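Local coordinates for protein putative glucoamylase (Bacteroides caccae ATCC 43185, PDB 4QT9) that is a putative glucoamylase of alpha/alpha toroid fold that probably hydrolyses glycosidic bonds in alpha-glucans or related carbohydrates, at residues A[375-380]-A[389-394]; A[134-139]-A[186-191]; A[302-307]-A[333-338]; A[72-77]-A[143-148]. All coordinates share one frame; numbering follows the deposited sequence.

Contact 1. Residues A[375-380]-A[389-394]; sequences FYDAFS and RYLAID
CD1 of the Y376 ring lies over one face of the Y390 ring, and a backbone carbonyl stands at its edge. That CD1 of Y376 is 3.4 Å above the plane of Y390, displaced toward the rim. With planes at 40° and centroids of the Y376 and Y390 rings 4.9 Å apart, the pair is oblique. The edge contact is F375 O, 3.2 Å from Y390 CE1. Although the CB of Y390 points away from 375-380, with CG beside the backbone N the ring comes back toward that segment; its OH bonds to F373 N and G374 O. An alanine here would probably leave those two backbone groups without their hydroxyl mate and open a gap beside the Y376 ring.

In this alpha/alpha toroid, residues 389-394 run from a short strand into helix 392-406, with L391 at the N-cap, while 375-380 is the loop leaving strand 374-375. The two are joined by D377 N to R389 O, 2.9 Å with an N-H...O angle of 161°. D377 holds CG anti to its backbone N (chi1 -161°), which sends the carboxylate to the helix start. There OD2 takes the N-H of Y320 and rests 3.4 Å from L391 CD1. A water accepts from L391 N at 2.6 Å and lies 2.6 Å from D377 OD1, to which it probably donates. The D377 and D394 carboxylates are nearly coplanar, with OD1 of D377 only 2.4 Å from OD2 of D394.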
# COMPACT_ATOMS: atom_id res chain seq x y z
N PHE A 375 -15.36 -3.18 4.81
CA PHE A 375 -15.24 -4.62 4.63
C PHE A 375 -14.17 -5.19 5.52
O PHE A 375 -13.08 -4.63 5.63
CB PHE A 375 -14.93 -4.97 3.16
CG PHE A 375 -16.06 -4.62 2.23
CD1 PHE A 375 -17.22 -5.38 2.21
CD2 PHE A 375 -16.00 -3.48 1.44
CE1 PHE A 375 -18.30 -5.01 1.41
CE2 PHE A 375 -17.05 -3.15 0.59
CZ PHE A 375 -18.19 -3.93 0.56
N TYR A 376 -14.49 -6.33 6.15
CA TYR A 376 -13.55 -7.06 6.98
C TYR A 376 -12.43 -7.62 6.10
O TYR A 376 -12.55 -7.62 4.87
CB TYR A 376 -14.26 -8.16 7.77
CG TYR A 376 -15.20 -7.60 8.83
CD1 TYR A 376 -14.72 -6.77 9.84
CD2 TYR A 376 -16.53 -8.00 8.88
CE1 TYR A 376 -15.57 -6.29 10.84
CE2 TYR A 376 -17.39 -7.52 9.88
CZ TYR A 376 -16.90 -6.68 10.86
OH TYR A 376 -17.73 -6.22 11.84
N ASP A 377 -11.31 -7.99 6.73
CA ASP A 377 -10.07 -8.37 6.02
C ASP A 377 -10.18 -9.54 5.01
O ASP A 377 -9.67 -9.46 3.88
CB ASP A 377 -9.00 -8.75 7.04
CG ASP A 377 -7.65 -8.69 6.41
OD1 ASP A 377 -7.34 -7.65 5.80
OD2 ASP A 377 -6.91 -9.70 6.49
N ALA A 378 -10.74 -10.65 5.46
CA ALA A 378 -10.84 -11.83 4.64
C ALA A 378 -11.98 -12.67 5.13
O ALA A 378 -12.48 -12.39 6.21
CB ALA A 378 -9.53 -12.60 4.71
N PHE A 379 -12.42 -13.64 4.32
CA PHE A 379 -13.51 -14.55 4.71
C PHE A 379 -13.46 -15.80 3.85
O PHE A 379 -12.99 -15.76 2.71
CB PHE A 379 -14.90 -13.87 4.63
CG PHE A 379 -15.36 -13.51 3.24
CD1 PHE A 379 -16.06 -14.43 2.46
CD2 PHE A 379 -15.06 -12.27 2.68
CE1 PHE A 379 -16.45 -14.11 1.16
CE2 PHE A 379 -15.46 -11.95 1.39
CZ PHE A 379 -16.15 -12.88 0.63
N SER A 380 -13.96 -16.90 4.38
CA SER A 380 -14.06 -18.15 3.65
C SER A 380 -15.51 -18.64 3.69
O SER A 380 -15.96 -19.08 4.75
CB SER A 380 -13.10 -19.19 4.21
OG SER A 380 -13.41 -20.47 3.68
N ARG A 389 -12.36 -8.56 11.73
CA ARG A 389 -11.01 -8.02 11.88
C ARG A 389 -10.60 -7.24 10.67
O ARG A 389 -11.03 -7.51 9.55
CB ARG A 389 -10.00 -9.15 12.16
CG ARG A 389 -10.26 -9.85 13.51
CD ARG A 389 -9.50 -11.13 13.72
NE ARG A 389 -9.63 -11.56 15.11
CZ ARG A 389 -8.85 -12.46 15.71
NH1 ARG A 389 -7.89 -13.08 15.03
NH2 ARG A 389 -9.04 -12.76 16.99
N TYR A 390 -9.78 -6.21 10.92
CA TYR A 390 -9.21 -5.34 9.91
C TYR A 390 -7.71 -5.26 10.01
O TYR A 390 -7.16 -5.44 11.10
CB TYR A 390 -9.73 -3.91 10.08
CG TYR A 390 -11.23 -3.78 9.98
CD1 TYR A 390 -11.86 -3.72 8.74
CD2 TYR A 390 -12.01 -3.64 11.12
CE1 TYR A 390 -13.24 -3.54 8.64
CE2 TYR A 390 -13.39 -3.47 11.03
CZ TYR A 390 -13.99 -3.40 9.79
OH TYR A 390 -15.34 -3.18 9.68
N LEU A 391 -7.06 -4.94 8.88
CA LEU A 391 -5.63 -4.63 8.78
C LEU A 391 -5.49 -3.33 8.04
O LEU A 391 -6.10 -3.18 6.97
CB LEU A 391 -4.82 -5.73 8.04
CG LEU A 391 -4.73 -7.10 8.70
CD1 LEU A 391 -4.13 -8.09 7.72
CD2 LEU A 391 -3.89 -7.03 9.98
N ALA A 392 -4.69 -2.39 8.58
CA ALA A 392 -4.41 -1.10 7.94
C ALA A 392 -3.99 -1.24 6.48
O ALA A 392 -4.52 -0.51 5.64
CB ALA A 392 -3.31 -0.35 8.72
N ILE A 393 -3.09 -2.19 6.16
CA ILE A 393 -2.57 -2.39 4.78
C ILE A 393 -3.65 -2.93 3.81
O ILE A 393 -3.45 -2.89 2.61
CB ILE A 393 -1.27 -3.25 4.73
CG1 ILE A 393 -1.46 -4.68 5.29
CG2 ILE A 393 -0.08 -2.51 5.41
CD1 ILE A 393 -0.19 -5.58 5.13
N ASP A 394 -4.75 -3.47 4.32
CA ASP A 394 -5.80 -3.95 3.42
C ASP A 394 -6.90 -2.86 3.29
O ASP A 394 -7.38 -2.63 2.19
CB ASP A 394 -6.32 -5.34 3.85
CG ASP A 394 -5.27 -6.47 3.68
OD1 ASP A 394 -4.25 -6.24 3.01
OD2 ASP A 394 -5.47 -7.57 4.24
O HOH W 1 -8.52 -5.53 6.76

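Contact 2. Residues A[134-139]-A[186-191]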
# COMPACT_ATOMS: atom_id res chain seq x y z
N ASP A 134 13.21 -0.40 7.83
CA ASP A 134 12.51 -1.18 6.80
C ASP A 134 12.26 -0.18 5.67
O ASP A 134 11.41 0.71 5.83
CB ASP A 134 11.19 -1.77 7.38
CG ASP A 134 10.42 -2.62 6.39
OD1 ASP A 134 10.37 -2.24 5.18
OD2 ASP A 134 9.88 -3.66 6.80
N LEU A 135 13.06 -0.23 4.60
CA LEU A 135 12.98 0.78 3.54
C LEU A 135 11.71 0.71 2.66
O LEU A 135 11.25 1.74 2.15
CB LEU A 135 14.24 0.75 2.66
CG LEU A 135 14.58 2.06 1.94
CD1 LEU A 135 14.93 3.15 2.92
CD2 LEU A 135 15.70 1.86 0.95
N VAL A 136 11.14 -0.47 2.53
CA VAL A 136 9.90 -0.67 1.77
C VAL A 136 8.75 0.03 2.50
O VAL A 136 7.98 0.77 1.90
CB VAL A 136 9.63 -2.17 1.59
CG1 VAL A 136 8.26 -2.41 0.97
CG2 VAL A 136 10.74 -2.79 0.75
N GLU A 137 8.65 -0.18 3.81
CA GLU A 137 7.64 0.44 4.65
C GLU A 137 7.83 1.97 4.70
O GLU A 137 6.85 2.71 4.67
CB GLU A 137 7.71 -0.18 6.04
CG GLU A 137 7.07 -1.55 6.10
CD GLU A 137 5.57 -1.49 6.31
OE1 GLU A 137 5.14 -1.22 7.46
OE2 GLU A 137 4.82 -1.69 5.33
N THR A 138 9.09 2.42 4.70
CA THR A 138 9.44 3.86 4.67
C THR A 138 8.91 4.50 3.36
O THR A 138 8.34 5.59 3.38
CB THR A 138 10.95 4.05 4.82
OG1 THR A 138 11.34 3.54 6.09
CG2 THR A 138 11.37 5.52 4.71
N ALA A 139 9.05 3.77 2.25
CA ALA A 139 8.62 4.23 0.93
C ALA A 139 7.09 4.42 0.88
O ALA A 139 6.63 5.43 0.35
CB ALA A 139 9.07 3.26 -0.12
N LEU A 186 19.07 -1.66 -3.62
CA LEU A 186 18.62 -1.22 -2.30
C LEU A 186 18.30 -2.44 -1.45
O LEU A 186 17.61 -3.34 -1.92
CB LEU A 186 17.38 -0.31 -2.41
CG LEU A 186 17.60 1.04 -3.06
CD1 LEU A 186 16.28 1.68 -3.43
CD2 LEU A 186 18.42 1.96 -2.14
N TYR A 187 18.78 -2.45 -0.21
CA TYR A 187 18.48 -3.51 0.75
C TYR A 187 17.22 -3.14 1.54
O TYR A 187 16.98 -1.96 1.82
CB TYR A 187 19.66 -3.76 1.69
CG TYR A 187 20.77 -4.55 1.04
CD1 TYR A 187 21.69 -3.94 0.19
CD2 TYR A 187 20.90 -5.92 1.27
CE1 TYR A 187 22.69 -4.68 -0.44
CE2 TYR A 187 21.90 -6.67 0.65
CZ TYR A 187 22.80 -6.04 -0.19
OH TYR A 187 23.81 -6.76 -0.78
N TRP A 188 16.40 -4.14 1.87
CA TRP A 188 15.15 -3.94 2.57
C TRP A 188 15.36 -3.40 4.00
O TRP A 188 14.65 -2.49 4.43
CB TRP A 188 14.37 -5.28 2.63
CG TRP A 188 12.90 -5.15 2.87
CD1 TRP A 188 12.29 -4.49 3.91
CD2 TRP A 188 11.85 -5.82 2.14
NE1 TRP A 188 10.92 -4.65 3.83
CE2 TRP A 188 10.63 -5.49 2.78
CE3 TRP A 188 11.83 -6.66 1.01
CZ2 TRP A 188 9.39 -5.94 2.30
CZ3 TRP A 188 10.60 -7.07 0.51
CH2 TRP A 188 9.40 -6.71 1.14
N HIS A 189 16.34 -4.00 4.74
CA HIS A 189 16.59 -3.69 6.14
C HIS A 189 18.00 -3.31 6.51
O HIS A 189 18.98 -3.70 5.88
CB HIS A 189 16.26 -4.90 7.04
CG HIS A 189 15.06 -5.69 6.63
ND1 HIS A 189 15.17 -6.75 5.76
CD2 HIS A 189 13.78 -5.58 7.04
CE1 HIS A 189 13.95 -7.26 5.68
NE2 HIS A 189 13.08 -6.56 6.40
N TRP A 190 18.07 -2.61 7.64
CA TRP A 190 19.29 -2.23 8.33
C TRP A 190 18.99 -2.16 9.81
O TRP A 190 18.00 -1.54 10.23
CB TRP A 190 19.93 -0.91 7.84
CG TRP A 190 21.18 -0.59 8.60
CD1 TRP A 190 22.41 -1.14 8.40
CD2 TRP A 190 21.29 0.23 9.77
NE1 TRP A 190 23.28 -0.70 9.37
CE2 TRP A 190 22.63 0.16 10.21
CE3 TRP A 190 20.38 1.03 10.50
CZ2 TRP A 190 23.10 0.90 11.31
CZ3 TRP A 190 20.84 1.74 11.60
CH2 TRP A 190 22.18 1.68 11.99
N SER A 191 19.85 -2.80 10.59
CA SER A 191 19.70 -2.84 12.04
C SER A 191 20.91 -2.23 12.74
O SER A 191 22.04 -2.54 12.35
CB SER A 191 19.53 -4.28 12.50
OG SER A 191 19.77 -4.37 13.89
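D134 and W188 both hold CG anti to the backbone N (chi1 -178° in D134), and with these torsions the two side chains lie next to each other, pointing the same way, with the carboxylate at the edge of the indole. W188 NE1 reaches D134 OD1 at 2.8 Å, but the hydrogen bond is weak because its N-H...O angle is 125°. The same OD1 caps helix 135-152: E137 N donates to it at 3.0 Å, coming from above the carboxylate plane. Over one face of the indole sits V136, whose CG2 is 3.5 Å from the centroid of the W188 five-membered ring and 14° off its normal, a well-formed CH-pi contact. The backbones are joined by L135 N to W188 O at 2.8 Å, nearly straight. Just beside it, D134 and H189 form an antiparallel non-hydrogen-bonded pair, with both side chains on one face of the small sheet of strands 133-134 and 189-190. L135 CD2 adds a looser apolar contact to L186 CD2, at 4.1 Å. An acetate ion, probably from the crystallisation liquor, lies about 4 Å from the W188 side chain and may mark a pocket. OD1 is shared between a straight cap bond and a bent indole bond, so the carboxylate probably steers the indole only loosely, with V136 over one face and F200 edge-to-face also limiting its rotation.

Contact 3. Residues A[302-307]-A[333-338]; sequences NPKHYK and QDDKGV
K304 NZ is held by three oxygens: it donates to D335 O at 2.7 Å, to the hydroxyl Y306 OH at 3.1 Å, and to E332 O just upstream of 333-338. The lysine belongs to a type I beta turn, N302 to H305, that follows helix 284-301, and the opposing loop forms an Asx turn at D335. A bend at chi3 (95°) brings the ammonium round to D335 O.

Beside the lysine, the flat side of Y306 receives the backbone of G337. The CA of G337 stands 3.3 Å from the Y306 ring centroid and 7° off the normal, a CH-pi contact over the centre of the face. A CB on G337 would clash with Y306 CD1, and the positive phi of this residue also favours glycine. The ring edge faces D335, with OD2 3.3 Å from Y306 CE2 in the ring plane. A leucine in place of Y306 would probably leave K304 NZ short of one of its three acceptors and strip G337 CA of the flat surface it rests on.

Water links the two turns: one molecule donates to N302 OD1 at 2.7 Å and to D335 OD2 at 2.7 Å, and accepts from K304 N at 3.1 Å. N302 OD1 also takes the N-H of Y306, and D335 OD2 has a further partner in Y298 OH. The other carboxylate oxygen, D335 OD1, closes the Asx turn by accepting from G337 N at 3.2 Å, met 47° out of the carboxylate plane.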
# COMPACT_ATOMS: atom_id res chain seq x y z
N ASN A 302 -11.83 -21.52 -10.39
CA ASN A 302 -12.06 -22.17 -9.09
C ASN A 302 -11.76 -23.68 -9.15
O ASN A 302 -12.67 -24.49 -8.96
CB ASN A 302 -13.50 -21.91 -8.63
CG ASN A 302 -13.82 -22.35 -7.22
OD1 ASN A 302 -12.93 -22.50 -6.38
ND2 ASN A 302 -15.09 -22.64 -6.96
N PRO A 303 -10.49 -24.08 -9.44
CA PRO A 303 -10.19 -25.52 -9.61
C PRO A 303 -10.26 -26.32 -8.31
O PRO A 303 -10.33 -27.55 -8.37
CB PRO A 303 -8.78 -25.54 -10.18
CG PRO A 303 -8.15 -24.21 -9.64
CD PRO A 303 -9.29 -23.24 -9.67
N LYS A 304 -10.22 -25.64 -7.15
CA LYS A 304 -10.29 -26.30 -5.84
C LYS A 304 -11.74 -26.39 -5.31
O LYS A 304 -11.97 -26.95 -4.24
CB LYS A 304 -9.37 -25.62 -4.84
CG LYS A 304 -7.88 -25.83 -5.16
CD LYS A 304 -6.97 -25.11 -4.17
CE LYS A 304 -6.53 -26.02 -3.06
NZ LYS A 304 -5.81 -25.27 -2.01
N HIS A 305 -12.70 -25.87 -6.10
CA HIS A 305 -14.15 -25.90 -5.91
C HIS A 305 -14.59 -25.29 -4.57
O HIS A 305 -15.40 -25.88 -3.85
CB HIS A 305 -14.70 -27.33 -6.06
CG HIS A 305 -14.09 -28.07 -7.22
ND1 HIS A 305 -14.41 -27.75 -8.53
CD2 HIS A 305 -13.18 -29.07 -7.22
CE1 HIS A 305 -13.70 -28.58 -9.28
NE2 HIS A 305 -12.96 -29.40 -8.54
N TYR A 306 -14.11 -24.08 -4.27
CA TYR A 306 -14.48 -23.36 -3.05
C TYR A 306 -15.82 -22.70 -3.22
O TYR A 306 -16.15 -22.24 -4.32
CB TYR A 306 -13.43 -22.31 -2.70
CG TYR A 306 -12.14 -22.93 -2.22
CD1 TYR A 306 -12.11 -23.73 -1.08
CD2 TYR A 306 -10.93 -22.65 -2.86
CE1 TYR A 306 -10.92 -24.27 -0.61
CE2 TYR A 306 -9.73 -23.17 -2.39
CZ TYR A 306 -9.73 -23.99 -1.27
OH TYR A 306 -8.56 -24.51 -0.79
N LYS A 307 -16.60 -22.62 -2.13
CA LYS A 307 -17.92 -22.01 -2.17
C LYS A 307 -17.81 -20.50 -2.42
O LYS A 307 -16.94 -19.85 -1.85
CB LYS A 307 -18.71 -22.29 -0.87
CG LYS A 307 -20.15 -21.79 -0.90
CD LYS A 307 -20.85 -21.80 0.45
CE LYS A 307 -22.11 -20.98 0.35
NZ LYS A 307 -22.86 -20.92 1.63
N GLN A 333 -1.57 -23.72 -4.99
CA GLN A 333 -0.73 -23.86 -3.79
C GLN A 333 -1.02 -22.77 -2.74
O GLN A 333 -0.98 -23.04 -1.54
CB GLN A 333 0.77 -23.84 -4.17
CG GLN A 333 1.26 -25.14 -4.86
CD GLN A 333 0.63 -25.42 -6.21
OE1 GLN A 333 0.57 -24.56 -7.10
NE2 GLN A 333 0.15 -26.65 -6.40
N ASP A 334 -1.32 -21.54 -3.20
CA ASP A 334 -1.53 -20.38 -2.32
C ASP A 334 -3.02 -20.11 -2.07
O ASP A 334 -3.35 -19.42 -1.10
CB ASP A 334 -0.85 -19.14 -2.92
CG ASP A 334 0.66 -19.27 -3.14
OD1 ASP A 334 1.33 -19.97 -2.34
OD2 ASP A 334 1.18 -18.63 -4.09
N ASP A 335 -3.90 -20.68 -2.92
CA ASP A 335 -5.35 -20.54 -2.78
C ASP A 335 -5.83 -21.37 -1.58
O ASP A 335 -5.60 -22.57 -1.55
CB ASP A 335 -6.06 -20.94 -4.08
CG ASP A 335 -7.58 -20.95 -4.03
OD1 ASP A 335 -8.17 -20.23 -3.17
OD2 ASP A 335 -8.19 -21.63 -4.89
N LYS A 336 -6.47 -20.72 -0.59
CA LYS A 336 -6.95 -21.39 0.62
C LYS A 336 -8.45 -21.27 0.80
O LYS A 336 -8.96 -21.62 1.87
CB LYS A 336 -6.24 -20.84 1.88
CG LYS A 336 -4.70 -20.91 1.86
CD LYS A 336 -4.18 -22.32 2.10
CE LYS A 336 -2.74 -22.32 2.54
NZ LYS A 336 -1.81 -22.10 1.40
N GLY A 337 -9.15 -20.78 -0.22
CA GLY A 337 -10.60 -20.59 -0.14
C GLY A 337 -10.99 -19.29 0.50
O GLY A 337 -12.14 -19.08 0.89
N VAL A 338 -10.02 -18.39 0.59
CA VAL A 338 -10.19 -17.11 1.27
C VAL A 338 -10.21 -15.96 0.26
O VAL A 338 -9.28 -15.81 -0.53
CB VAL A 338 -9.07 -16.92 2.33
CG1 VAL A 338 -9.11 -15.53 2.92
CG2 VAL A 338 -9.16 -17.99 3.43
O HOH W 2 -10.27 -22.64 -6.30
O HOH W 3 -14.36 -20.43 0.35

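Contact 4. Residues A[72-77]-A[143-148]; sequences FGIMAI and QGLLAV
I74 and V148 make the tightest meeting of these two helices: CG2 of I74 is 3.4 Å from CG2 of V148, shorter than usual van der Waals contact, the side chains crossing at about a right angle. Next to it I74 CG2 lies 3.6 Å from G144 O, and M75 CG is 3.6 Å from G144 CA. Glycine permits this closeness, since a CB there would point at helix 67-83 and press on I74 CG2. The axes of the short segments come within 8.1 Å, with their N-to-C directions 28° apart.

The looser part lies at the side-chain ends. Selenomethionine M75, its chain bent at chi3 (126°), brings CE to 3.9 Å from Q143 CG and 4.0 Å from A147 CB, and I74 CD1 reaches L145 CD2 at 4.0 Å. This part is no solvent side, because every touching residue is buried; the Q143 amide bonds to G270 N and Y266 O.

Running in the same general direction, the pair is consistent with neighbouring helices of one layer of the toroid. Helix 88-104 covers I74 and V148, helix 157-172 packs on L145 and V148, and helix 392-406 meets M75 through V400.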
# COMPACT_ATOMS: atom_id res chain seq x y z
N PHE A 72 -0.75 4.74 3.69
CA PHE A 72 -2.06 4.50 3.07
C PHE A 72 -3.14 5.23 3.84
O PHE A 72 -4.04 5.81 3.23
CB PHE A 72 -2.40 3.00 3.00
CG PHE A 72 -1.38 2.08 2.38
CD1 PHE A 72 -0.32 2.58 1.64
CD2 PHE A 72 -1.47 0.70 2.56
CE1 PHE A 72 0.63 1.72 1.07
CE2 PHE A 72 -0.53 -0.16 1.99
CZ PHE A 72 0.51 0.36 1.24
N GLY A 73 -3.05 5.18 5.15
CA GLY A 73 -4.00 5.81 6.08
C GLY A 73 -4.05 7.32 6.01
O GLY A 73 -5.13 7.92 6.07
N ILE A 74 -2.87 7.94 5.90
CA ILE A 74 -2.69 9.38 5.76
C ILE A 74 -3.41 9.84 4.44
O ILE A 74 -4.12 10.86 4.46
CB ILE A 74 -1.15 9.62 5.78
CG1 ILE A 74 -0.64 9.89 7.19
CG2 ILE A 74 -0.66 10.65 4.78
CD1 ILE A 74 0.90 9.59 7.38
N MSE A 75 -3.27 9.05 3.34
CA MSE A 75 -3.90 9.29 2.02
C MSE A 75 -5.40 9.10 2.14
O MSE A 75 -6.18 9.84 1.54
CB MSE A 75 -3.32 8.35 0.95
CG MSE A 75 -1.91 8.69 0.57
SE MSE A 75 -1.20 7.35 -0.65
CE MSE A 75 -0.63 8.57 -2.11
N ALA A 76 -5.81 8.12 2.93
CA ALA A 76 -7.22 7.87 3.22
C ALA A 76 -7.82 9.07 4.01
O ALA A 76 -8.93 9.51 3.71
CB ALA A 76 -7.38 6.56 3.99
N ILE A 77 -7.06 9.65 4.96
CA ILE A 77 -7.52 10.79 5.74
C ILE A 77 -7.61 12.05 4.82
O ILE A 77 -8.60 12.79 4.90
CB ILE A 77 -6.59 10.99 6.96
CG1 ILE A 77 -6.82 9.87 8.00
CG2 ILE A 77 -6.81 12.39 7.60
CD1 ILE A 77 -5.76 9.77 9.18
N GLN A 143 5.29 7.96 0.31
CA GLN A 143 4.34 8.15 -0.79
C GLN A 143 3.08 8.94 -0.27
O GLN A 143 2.62 9.88 -0.92
CB GLN A 143 3.95 6.79 -1.41
CG GLN A 143 2.91 6.87 -2.53
CD GLN A 143 2.59 5.55 -3.19
OE1 GLN A 143 2.45 5.49 -4.43
NE2 GLN A 143 2.43 4.48 -2.42
N GLY A 144 2.62 8.58 0.92
CA GLY A 144 1.52 9.26 1.58
C GLY A 144 1.87 10.67 2.03
O GLY A 144 1.11 11.61 1.79
N LEU A 145 3.02 10.83 2.69
CA LEU A 145 3.45 12.14 3.20
C LEU A 145 3.69 13.16 2.06
O LEU A 145 3.30 14.31 2.19
CB LEU A 145 4.69 12.01 4.07
CG LEU A 145 4.49 11.40 5.46
CD1 LEU A 145 5.84 11.13 6.12
CD2 LEU A 145 3.65 12.31 6.39
N LEU A 146 4.25 12.72 0.91
CA LEU A 146 4.47 13.64 -0.20
C LEU A 146 3.14 14.13 -0.79
O LEU A 146 3.07 15.27 -1.24
CB LEU A 146 5.38 13.03 -1.28
CG LEU A 146 6.86 12.84 -0.85
CD1 LEU A 146 7.70 12.31 -1.99
CD2 LEU A 146 7.50 14.16 -0.35
N ALA A 147 2.10 13.29 -0.75
CA ALA A 147 0.74 13.65 -1.16
C ALA A 147 0.16 14.76 -0.22
O ALA A 147 -0.38 15.75 -0.71
CB ALA A 147 -0.16 12.42 -1.15
N VAL A 148 0.32 14.61 1.11
CA VAL A 148 -0.15 15.62 2.10
C VAL A 148 0.66 16.91 1.90
O VAL A 148 0.11 18.01 1.96
CB VAL A 148 -0.06 15.11 3.57
CG1 VAL A 148 -0.40 16.23 4.58
CG2 VAL A 148 -0.97 13.91 3.79

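Overall arrangement
From the N terminus, the chain first lays down 72-77 and then 134-139, before 143-148 closes contact 4 and 186-191 closes contact 2. These two contacts therefore cross, and both use helix 135-152: its start is tied to strand 189-190, its middle to helix 67-83. Contact 3 follows in series, closing a 25-residue loop that holds strands 318-321 and 324-327, and contact 1 closes a short one of eight residues, where strand 389-391 runs into helix 392-406. Contacts 1 and 3 meet where A378 CB approaches V338 CG1 at 3.5 Å. I393 CA in turn packs on F72 CD2, so contact 1 adjoins contact 4, whereas contacts 3 and 4 lie on opposite sides of the chain's centre.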